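CDP-glucose-4,6-dehydratase (Yersinia pseudotuberculosis, PDB 1RKX) catalyses the 4,6-dehydration of CDP-D-glucose as an NAD-binding enzyme of the short-chain dehydrogenase/reductase (SDR) superfamily. Local coordinates at residues H17-L27 with L49-M59; G33-L41 with K71-F79. One frame throughout, in Å; residues are numbered along the deposited sequence.

Contact 1 of 2, residues H17-L27 with L49-M59; sequences HTGFKGGWLSL and LFETARVADGM. With NAD (nicotinamide-adenine-dinucleotide), chain G.
T18 and F50 meet at the glycine-rich dinucleotide-binding turn of a Rossmann fold, where a loop and the first turn of a helix hold NAD on one side and are buttressed on another by residues 49-59. The methyl CG2 of T18 sits over one face of the F50 ring, 3.8 Å from its centroid and 14° off the ring normal. F50 reaches this place because its CG is anti to the backbone N (chi1 -172°). The same ring turns an edge to the face of H17 in an offset T-shaped pair, with centroids 5.5 Å apart and planes at 88°. M59 comes in obliquely, its CE 3.6 Å from H17 CD2, while both ring nitrogens of H17 bond outside the contact, to S40 and S61. A bridging water joins the backbones, donating to T18 O at 2.8 Å and accepting from F50 N.

G19 and G22 belong to the TGxxGxxG signature of extended SDR enzymes, and the helix start after G19 grips the pyrophosphate. F20 N meets NAD O2A at 2.8 Å, and K21 N reaches NAD O2N at the same length, while T18 OG1 accepts from the O3B hydroxyl of the adenosine ribose.

Farther along helix 20-31, L49 CD2 lies over the five-membered ring of W24, 3.7 Å from its centroid, and also packs on the bare backbone of G23; W24 NE1 bonds to G199 O. V55 packs against one side of the helix, with CG1 on S26 CB and CG2 on G23 CA and L27 CG, and L27 CD1 meets A53 CB at 3.8 Å.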
# COMPACT_ATOMS: atom_id res chain seq x y z
N HIS C 17 13.58 -1.21 -34.84
CA HIS C 17 13.40 -2.35 -35.73
C HIS C 17 14.71 -3.06 -36.07
O HIS C 17 14.69 -4.19 -36.56
CB HIS C 17 12.71 -1.91 -37.03
CG HIS C 17 13.59 -1.12 -37.95
ND1 HIS C 17 14.15 0.09 -37.59
CD2 HIS C 17 14.00 -1.36 -39.22
CE1 HIS C 17 14.86 0.57 -38.60
NE2 HIS C 17 14.78 -0.29 -39.60
N THR C 18 15.85 -2.42 -35.82
CA THR C 18 17.14 -3.04 -36.13
C THR C 18 17.67 -3.89 -34.98
O THR C 18 18.76 -4.46 -35.07
CB THR C 18 18.22 -1.98 -36.49
OG1 THR C 18 18.44 -1.13 -35.36
CG2 THR C 18 17.77 -1.14 -37.69
N GLY C 19 16.90 -3.97 -33.90
CA GLY C 19 17.31 -4.74 -32.75
C GLY C 19 16.70 -6.13 -32.70
O GLY C 19 16.02 -6.56 -33.63
N PHE C 20 16.95 -6.83 -31.60
CA PHE C 20 16.46 -8.19 -31.40
C PHE C 20 14.93 -8.30 -31.40
O PHE C 20 14.35 -8.95 -32.27
CB PHE C 20 17.04 -8.75 -30.09
CG PHE C 20 16.52 -10.12 -29.72
CD1 PHE C 20 16.63 -11.19 -30.60
CD2 PHE C 20 15.96 -10.33 -28.46
CE1 PHE C 20 16.20 -12.47 -30.23
CE2 PHE C 20 15.52 -11.61 -28.07
CZ PHE C 20 15.65 -12.68 -28.96
N LYS C 21 14.28 -7.67 -30.42
CA LYS C 21 12.82 -7.74 -30.35
C LYS C 21 12.18 -7.03 -31.53
O LYS C 21 11.18 -7.50 -32.08
CB LYS C 21 12.32 -7.11 -29.04
CG LYS C 21 12.74 -7.88 -27.79
CD LYS C 21 12.24 -7.20 -26.52
CE LYS C 21 10.72 -7.14 -26.46
NZ LYS C 21 10.23 -6.46 -25.23
N GLY C 22 12.75 -5.89 -31.91
CA GLY C 22 12.21 -5.12 -33.02
C GLY C 22 12.25 -5.87 -34.34
O GLY C 22 11.34 -5.74 -35.15
N GLY C 23 13.32 -6.64 -34.55
CA GLY C 23 13.45 -7.41 -35.77
C GLY C 23 12.40 -8.50 -35.83
O GLY C 23 11.73 -8.67 -36.85
N TRP C 24 12.23 -9.25 -34.75
CA TRP C 24 11.22 -10.30 -34.76
C TRP C 24 9.83 -9.70 -34.96
O TRP C 24 9.02 -10.24 -35.71
CB TRP C 24 11.25 -11.12 -33.46
CG TRP C 24 12.32 -12.18 -33.45
CD1 TRP C 24 13.53 -12.14 -32.83
CD2 TRP C 24 12.27 -13.45 -34.12
NE1 TRP C 24 14.24 -13.30 -33.06
CE2 TRP C 24 13.48 -14.12 -33.85
CE3 TRP C 24 11.30 -14.09 -34.92
CZ2 TRP C 24 13.76 -15.40 -34.35
CZ3 TRP C 24 11.58 -15.36 -35.42
CH2 TRP C 24 12.80 -16.00 -35.13
N LEU C 25 9.55 -8.57 -34.30
CA LEU C 25 8.25 -7.93 -34.45
C LEU C 25 8.03 -7.45 -35.89
O LEU C 25 6.95 -7.64 -36.45
CB LEU C 25 8.09 -6.75 -33.49
CG LEU C 25 6.72 -6.06 -33.58
CD1 LEU C 25 5.62 -7.04 -33.18
CD2 LEU C 25 6.67 -4.84 -32.67
N SER C 26 9.05 -6.82 -36.46
CA SER C 26 8.95 -6.32 -37.83
C SER C 26 8.70 -7.47 -38.81
O SER C 26 7.86 -7.36 -39.70
CB SER C 26 10.22 -5.56 -38.21
OG SER C 26 10.33 -4.38 -37.44
N LEU C 27 9.43 -8.57 -38.64
CA LEU C 27 9.26 -9.74 -39.50
C LEU C 27 7.84 -10.28 -39.35
O LEU C 27 7.20 -10.65 -40.34
CB LEU C 27 10.25 -10.84 -39.13
CG LEU C 27 11.71 -10.65 -39.54
CD1 LEU C 27 12.57 -11.76 -38.92
CD2 LEU C 27 11.81 -10.68 -41.07
N LEU C 49 20.19 -9.94 -36.02
CA LEU C 49 19.00 -10.53 -36.62
C LEU C 49 18.64 -9.68 -37.83
O LEU C 49 18.24 -10.20 -38.88
CB LEU C 49 17.84 -10.49 -35.62
CG LEU C 49 16.48 -10.97 -36.14
CD1 LEU C 49 16.52 -12.47 -36.42
CD2 LEU C 49 15.41 -10.66 -35.10
N PHE C 50 18.80 -8.37 -37.69
CA PHE C 50 18.47 -7.43 -38.76
C PHE C 50 19.06 -7.86 -40.10
O PHE C 50 18.35 -7.94 -41.09
CB PHE C 50 18.99 -6.03 -38.40
CG PHE C 50 18.54 -4.96 -39.36
CD1 PHE C 50 17.20 -4.60 -39.44
CD2 PHE C 50 19.46 -4.31 -40.19
CE1 PHE C 50 16.77 -3.60 -40.33
CE2 PHE C 50 19.05 -3.31 -41.08
CZ PHE C 50 17.70 -2.95 -41.15
N GLU C 51 20.36 -8.15 -40.12
CA GLU C 51 21.03 -8.56 -41.35
C GLU C 51 20.83 -10.03 -41.70
O GLU C 51 20.55 -10.36 -42.86
CB GLU C 51 22.53 -8.27 -41.26
CG GLU C 51 22.89 -6.79 -41.12
CD GLU C 51 22.39 -5.94 -42.28
OE1 GLU C 51 22.18 -6.48 -43.38
OE2 GLU C 51 22.22 -4.72 -42.08
N THR C 52 20.98 -10.92 -40.72
CA THR C 52 20.84 -12.35 -40.97
C THR C 52 19.45 -12.75 -41.46
O THR C 52 19.31 -13.64 -42.29
CB THR C 52 21.20 -13.19 -39.72
OG1 THR C 52 20.32 -12.86 -38.64
CG2 THR C 52 22.64 -12.91 -39.29
N ALA C 53 18.42 -12.06 -40.97
CA ALA C 53 17.05 -12.38 -41.36
C ALA C 53 16.47 -11.41 -42.37
O ALA C 53 15.26 -11.41 -42.61
CB ALA C 53 16.16 -12.45 -40.12
N ARG C 54 17.32 -10.58 -42.97
CA ARG C 54 16.88 -9.60 -43.97
C ARG C 54 15.65 -8.81 -43.53
O ARG C 54 14.71 -8.64 -44.30
CB ARG C 54 16.57 -10.30 -45.30
CG ARG C 54 17.72 -11.10 -45.90
CD ARG C 54 19.03 -10.32 -45.86
NE ARG C 54 18.84 -8.93 -46.25
CZ ARG C 54 19.65 -7.94 -45.87
NH1 ARG C 54 20.69 -8.19 -45.10
NH2 ARG C 54 19.40 -6.69 -46.25
N VAL C 55 15.67 -8.32 -42.29
CA VAL C 55 14.54 -7.56 -41.78
C VAL C 55 14.14 -6.35 -42.64
O VAL C 55 12.95 -6.09 -42.81
CB VAL C 55 14.82 -7.06 -40.33
CG1 VAL C 55 13.72 -6.12 -39.88
CG2 VAL C 55 14.90 -8.25 -39.38
N ALA C 56 15.12 -5.63 -43.18
CA ALA C 56 14.82 -4.43 -43.97
C ALA C 56 14.18 -4.65 -45.34
O ALA C 56 13.39 -3.82 -45.80
CB ALA C 56 16.09 -3.61 -44.14
N ASP C 57 14.51 -5.76 -45.99
CA ASP C 57 14.02 -6.03 -47.33
C ASP C 57 12.52 -5.95 -47.56
O ASP C 57 12.08 -5.56 -48.65
CB ASP C 57 14.55 -7.38 -47.81
CG ASP C 57 16.07 -7.42 -47.80
OD1 ASP C 57 16.69 -6.37 -47.51
OD2 ASP C 57 16.64 -8.49 -48.07
N GLY C 58 11.72 -6.28 -46.56
CA GLY C 58 10.27 -6.23 -46.74
C GLY C 58 9.59 -5.04 -46.07
O GLY C 58 8.39 -5.09 -45.80
N MET C 59 10.35 -3.98 -45.81
CA MET C 59 9.78 -2.81 -45.15
C MET C 59 10.58 -1.55 -45.46
O MET C 59 11.59 -1.60 -46.16
CB MET C 59 9.80 -3.03 -43.63
CG MET C 59 11.22 -3.09 -43.07
SD MET C 59 11.33 -3.44 -41.29
CE MET C 59 10.71 -1.89 -40.60
PA NAD G . 18.42 -4.37 -28.88
O1A NAD G . 19.64 -3.68 -28.41
O2A NAD G . 18.60 -5.58 -29.72
O5B NAD G . 17.47 -3.35 -29.68
C5B NAD G . 17.48 -1.95 -29.31
C4B NAD G . 17.02 -1.07 -30.48
O4B NAD G . 17.12 0.26 -29.93
C3B NAD G . 17.98 -1.11 -31.66
O3B NAD G . 17.18 -1.31 -32.84
C2B NAD G . 18.66 0.25 -31.58
O2B NAD G . 19.15 0.72 -32.87
C1B NAD G . 17.58 1.09 -30.96
N9A NAD G . 18.09 2.32 -30.38
C8A NAD G . 18.86 2.47 -29.26
N7A NAD G . 19.19 3.73 -28.99
C5A NAD G . 18.60 4.44 -30.02
C6A NAD G . 18.58 5.82 -30.31
N6A NAD G . 19.16 6.78 -29.61
N1A NAD G . 17.89 6.23 -31.43
C2A NAD G . 17.28 5.26 -32.18
N3A NAD G . 17.22 3.96 -32.01
C4A NAD G . 17.92 3.60 -30.89
O3 NAD G . 17.54 -4.70 -27.63
PN NAD G . 16.11 -5.47 -27.49
O1N NAD G . 16.41 -6.66 -26.70
O2N NAD G . 15.62 -5.79 -28.86
O5D NAD G . 15.24 -4.45 -26.65
C5D NAD G . 14.07 -3.93 -27.28
C4D NAD G . 13.31 -3.04 -26.31
O4D NAD G . 12.85 -3.95 -25.25
C3D NAD G . 14.08 -1.94 -25.56
O3D NAD G . 13.15 -0.88 -25.27
C2D NAD G . 14.51 -2.66 -24.29
O2D NAD G . 14.81 -1.71 -23.26
C1D NAD G . 13.28 -3.48 -23.99
N1N NAD G . 13.56 -4.59 -23.09
C2N NAD G . 14.21 -5.77 -23.52
C3N NAD G . 14.41 -6.92 -22.59
C7N NAD G . 15.05 -8.13 -23.13
O7N NAD G . 15.18 -9.09 -22.34
N7N NAD G . 15.49 -8.24 -24.40
C4N NAD G . 14.03 -6.75 -21.13
C5N NAD G . 13.37 -5.44 -20.85
C6N NAD G . 13.16 -4.48 -21.73
O HOH W 1 18.88 -7.28 -35.07

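Contact 2 of 2, residues G33-L41 with K71-F79. With NAD (nicotinamide-adenine-dinucleotide), chain G.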
# COMPACT_ATOMS: atom_id res chain seq x y z
N GLY C 33 1.17 -9.09 -43.64
CA GLY C 33 0.76 -8.12 -44.64
C GLY C 33 0.71 -6.65 -44.26
O GLY C 33 0.12 -5.85 -44.98
N ALA C 34 1.31 -6.29 -43.13
CA ALA C 34 1.29 -4.89 -42.72
C ALA C 34 2.30 -4.08 -43.53
O ALA C 34 3.26 -4.63 -44.07
CB ALA C 34 1.59 -4.77 -41.23
N THR C 35 2.07 -2.78 -43.60
CA THR C 35 2.98 -1.86 -44.29
C THR C 35 3.81 -1.29 -43.14
O THR C 35 3.34 -0.46 -42.38
CB THR C 35 2.21 -0.74 -44.99
OG1 THR C 35 1.36 -1.31 -46.00
CG2 THR C 35 3.16 0.25 -45.64
N VAL C 36 5.04 -1.76 -43.03
CA VAL C 36 5.90 -1.35 -41.93
C VAL C 36 7.06 -0.41 -42.24
O VAL C 36 7.72 -0.54 -43.28
CB VAL C 36 6.50 -2.59 -41.24
CG1 VAL C 36 7.10 -2.20 -39.89
CG2 VAL C 36 5.43 -3.67 -41.07
N LYS C 37 7.29 0.53 -41.33
CA LYS C 37 8.40 1.47 -41.44
C LYS C 37 9.14 1.42 -40.11
O LYS C 37 8.52 1.46 -39.05
CB LYS C 37 7.92 2.91 -41.70
CG LYS C 37 9.08 3.90 -41.81
CD LYS C 37 8.62 5.31 -42.18
CE LYS C 37 9.82 6.25 -42.35
NZ LYS C 37 9.42 7.65 -42.64
N GLY C 38 10.46 1.34 -40.18
CA GLY C 38 11.26 1.29 -38.97
C GLY C 38 12.18 2.49 -38.83
O GLY C 38 12.59 3.09 -39.83
N TYR C 39 12.50 2.85 -37.59
CA TYR C 39 13.37 3.99 -37.30
C TYR C 39 14.28 3.56 -36.15
O TYR C 39 13.81 3.36 -35.03
CB TYR C 39 12.53 5.19 -36.87
CG TYR C 39 13.30 6.48 -36.65
CD1 TYR C 39 13.42 7.43 -37.66
CD2 TYR C 39 13.89 6.75 -35.42
CE1 TYR C 39 14.10 8.63 -37.46
CE2 TYR C 39 14.58 7.96 -35.20
CZ TYR C 39 14.67 8.89 -36.22
OH TYR C 39 15.33 10.08 -36.02
N SER C 40 15.57 3.39 -36.44
CA SER C 40 16.55 2.96 -35.43
C SER C 40 17.94 3.41 -35.82
O SER C 40 18.16 3.95 -36.91
CB SER C 40 16.61 1.42 -35.34
OG SER C 40 15.33 0.82 -35.26
N LEU C 41 18.89 3.18 -34.92
CA LEU C 41 20.29 3.46 -35.23
C LEU C 41 20.69 2.17 -35.93
O LEU C 41 19.92 1.21 -35.96
CB LEU C 41 21.11 3.60 -33.95
CG LEU C 41 20.85 4.79 -33.03
CD1 LEU C 41 21.75 4.69 -31.81
CD2 LEU C 41 21.11 6.09 -33.78
N LYS C 71 13.88 15.07 -36.74
CA LYS C 71 14.05 13.98 -37.69
C LYS C 71 13.04 12.87 -37.41
O LYS C 71 12.56 12.22 -38.33
CB LYS C 71 15.47 13.42 -37.62
CG LYS C 71 15.72 12.30 -38.62
CD LYS C 71 17.15 11.81 -38.55
CE LYS C 71 17.37 10.66 -39.52
NZ LYS C 71 18.76 10.16 -39.49
N LEU C 72 12.72 12.66 -36.13
CA LEU C 72 11.75 11.64 -35.75
C LEU C 72 10.34 12.09 -36.14
O LEU C 72 9.53 11.30 -36.63
CB LEU C 72 11.82 11.36 -34.25
CG LEU C 72 10.80 10.37 -33.68
CD1 LEU C 72 10.86 9.05 -34.43
CD2 LEU C 72 11.09 10.16 -32.19
N LEU C 73 10.05 13.37 -35.90
CA LEU C 73 8.75 13.94 -36.24
C LEU C 73 8.50 13.80 -37.74
O LEU C 73 7.42 13.38 -38.17
CB LEU C 73 8.71 15.42 -35.85
CG LEU C 73 7.60 16.32 -36.40
CD1 LEU C 73 6.25 15.90 -35.83
CD2 LEU C 73 7.92 17.78 -36.04
N GLU C 74 9.51 14.16 -38.54
CA GLU C 74 9.40 14.07 -39.99
C GLU C 74 9.23 12.63 -40.47
O GLU C 74 8.41 12.37 -41.35
CB GLU C 74 10.64 14.68 -40.65
CG GLU C 74 10.75 16.18 -40.50
CD GLU C 74 9.54 16.92 -41.04
OE1 GLU C 74 9.19 16.70 -42.22
OE2 GLU C 74 8.94 17.71 -40.29
N SER C 75 10.01 11.72 -39.89
CA SER C 75 9.93 10.31 -40.27
C SER C 75 8.52 9.77 -40.04
O SER C 75 8.01 8.97 -40.82
CB SER C 75 10.94 9.49 -39.46
OG SER C 75 10.90 8.12 -39.82
N ILE C 76 7.90 10.22 -38.95
CA ILE C 76 6.55 9.79 -38.62
C ILE C 76 5.50 10.49 -39.48
O ILE C 76 4.59 9.85 -40.01
CB ILE C 76 6.25 10.04 -37.12
CG1 ILE C 76 7.16 9.15 -36.27
CG2 ILE C 76 4.78 9.76 -36.83
CD1 ILE C 76 7.09 9.42 -34.77
N ARG C 77 5.63 11.81 -39.63
CA ARG C 77 4.68 12.59 -40.43
C ARG C 77 4.67 12.11 -41.88
O ARG C 77 3.62 12.06 -42.52
CB ARG C 77 5.06 14.07 -40.41
CG ARG C 77 4.23 14.92 -41.36
CD ARG C 77 4.78 16.33 -41.42
NE ARG C 77 4.68 17.00 -40.13
CZ ARG C 77 5.47 17.99 -39.74
NH1 ARG C 77 6.43 18.43 -40.54
NH2 ARG C 77 5.29 18.54 -38.55
N GLU C 78 5.84 11.79 -42.40
CA GLU C 78 5.98 11.30 -43.77
C GLU C 78 5.23 9.99 -43.95
O GLU C 78 4.61 9.76 -44.98
CB GLU C 78 7.47 11.11 -44.09
CG GLU C 78 7.79 10.56 -45.48
CD GLU C 78 7.47 9.08 -45.64
OE1 GLU C 78 7.91 8.27 -44.80
OE2 GLU C 78 6.79 8.73 -46.63
N PHE C 79 5.29 9.13 -42.93
CA PHE C 79 4.66 7.82 -42.99
C PHE C 79 3.16 7.75 -42.64
O PHE C 79 2.45 6.90 -43.18
CB PHE C 79 5.44 6.86 -42.08
CG PHE C 79 4.99 5.43 -42.18
CD1 PHE C 79 5.09 4.73 -43.38
CD2 PHE C 79 4.45 4.77 -41.07
CE1 PHE C 79 4.68 3.41 -43.48
CE2 PHE C 79 4.04 3.44 -41.16
CZ PHE C 79 4.15 2.76 -42.37
PA NAD G . 18.42 -4.37 -28.88
O1A NAD G . 19.64 -3.68 -28.41
O2A NAD G . 18.60 -5.58 -29.72
O5B NAD G . 17.47 -3.35 -29.68
C5B NAD G . 17.48 -1.95 -29.31
C4B NAD G . 17.02 -1.07 -30.48
O4B NAD G . 17.12 0.26 -29.93
C3B NAD G . 17.98 -1.11 -31.66
O3B NAD G . 17.18 -1.31 -32.84
C2B NAD G . 18.66 0.25 -31.58
O2B NAD G . 19.15 0.72 -32.87
C1B NAD G . 17.58 1.09 -30.96
N9A NAD G . 18.09 2.32 -30.38
C8A NAD G . 18.86 2.47 -29.26
N7A NAD G . 19.19 3.73 -28.99
C5A NAD G . 18.60 4.44 -30.02
C6A NAD G . 18.58 5.82 -30.31
N6A NAD G . 19.16 6.78 -29.61
N1A NAD G . 17.89 6.23 -31.43
C2A NAD G . 17.28 5.26 -32.18
N3A NAD G . 17.22 3.96 -32.01
C4A NAD G . 17.92 3.60 -30.89
O3 NAD G . 17.54 -4.70 -27.63
PN NAD G . 16.11 -5.47 -27.49
O1N NAD G . 16.41 -6.66 -26.70
O2N NAD G . 15.62 -5.79 -28.86
O5D NAD G . 15.24 -4.45 -26.65
C5D NAD G . 14.07 -3.93 -27.28
C4D NAD G . 13.31 -3.04 -26.31
O4D NAD G . 12.85 -3.95 -25.25
C3D NAD G . 14.08 -1.94 -25.56
O3D NAD G . 13.15 -0.88 -25.27
C2D NAD G . 14.51 -2.66 -24.29
O2D NAD G . 14.81 -1.71 -23.26
C1D NAD G . 13.28 -3.48 -23.99
N1N NAD G . 13.56 -4.59 -23.09
C2N NAD G . 14.21 -5.77 -23.52
C3N NAD G . 14.41 -6.92 -22.59
C7N NAD G . 15.05 -8.13 -23.13
O7N NAD G . 15.18 -9.09 -22.34
N7N NAD G . 15.49 -8.24 -24.40
C4N NAD G . 14.03 -6.75 -21.13
C5N NAD G . 13.37 -5.44 -20.85
C6N NAD G . 13.16 -4.48 -21.73
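K37 and F79 lie alongside each other and point opposite ways, the lysine's aliphatic stem against the phenyl ring. K37 CB stands almost exactly over the ring centre, 3.6 Å from the centroid and 6° off the normal, while T35 O lies at the ring's edge, in plane, 3.3 Å from F79 CZ. Fully extended, with CG anti to the backbone N, K37 carries its ammonium to the helix backbone. There NZ donates to S75 O at 2.7 Å, on a lone pair in the carbonyl plane, and makes a salt bridge with E78 OE1 at 2.7 Å. These two bonds, with a weak one to S75 OG, fix a buried lysine's end; E62, which bonds to S75 OG, forms a long, weak ion pair with the same ammonium and probably adds to the charge balance.

Y39 lies across the preceding helical turn. L72 CD1 covers the centre of one face, 4.0 Å from the ring centroid, and K71 CG rests 3.4 Å from the phenolic OH, which bonds to D65 O. Strand 35-40 and helix 71-79 run antiparallel, 176° between directions and 10.0 Å between axes, as is typical of the helix in a Rossmann-fold crossover, here the one leading from edge strand 60-63 back to strand 83-86.

In the fold
The two contacts illustrate how a Rossmann fold layers helices on both faces of one parallel sheet. Their segments alternate along the chain: 17-27, 33-41, 49-59, then 71-79. Helix 20-31 of contact 1 leads directly into strand 35-40 of contact 2, and that strand lies beside strand 11-15, which feeds the glycine-rich turn; helices 20-31 and 69-79 pack on opposite faces. With centres 14 Å apart, the contacts touch at the strand's C-terminal end, where T18 OG1 probably bonds to L41 O (2.8 Å) beside the H17-S40 pairing. Both reach NAD: contact 1 at the pyrophosphate and adenosine ribose, contact 2 through L41 beside the adenine and that same ribose.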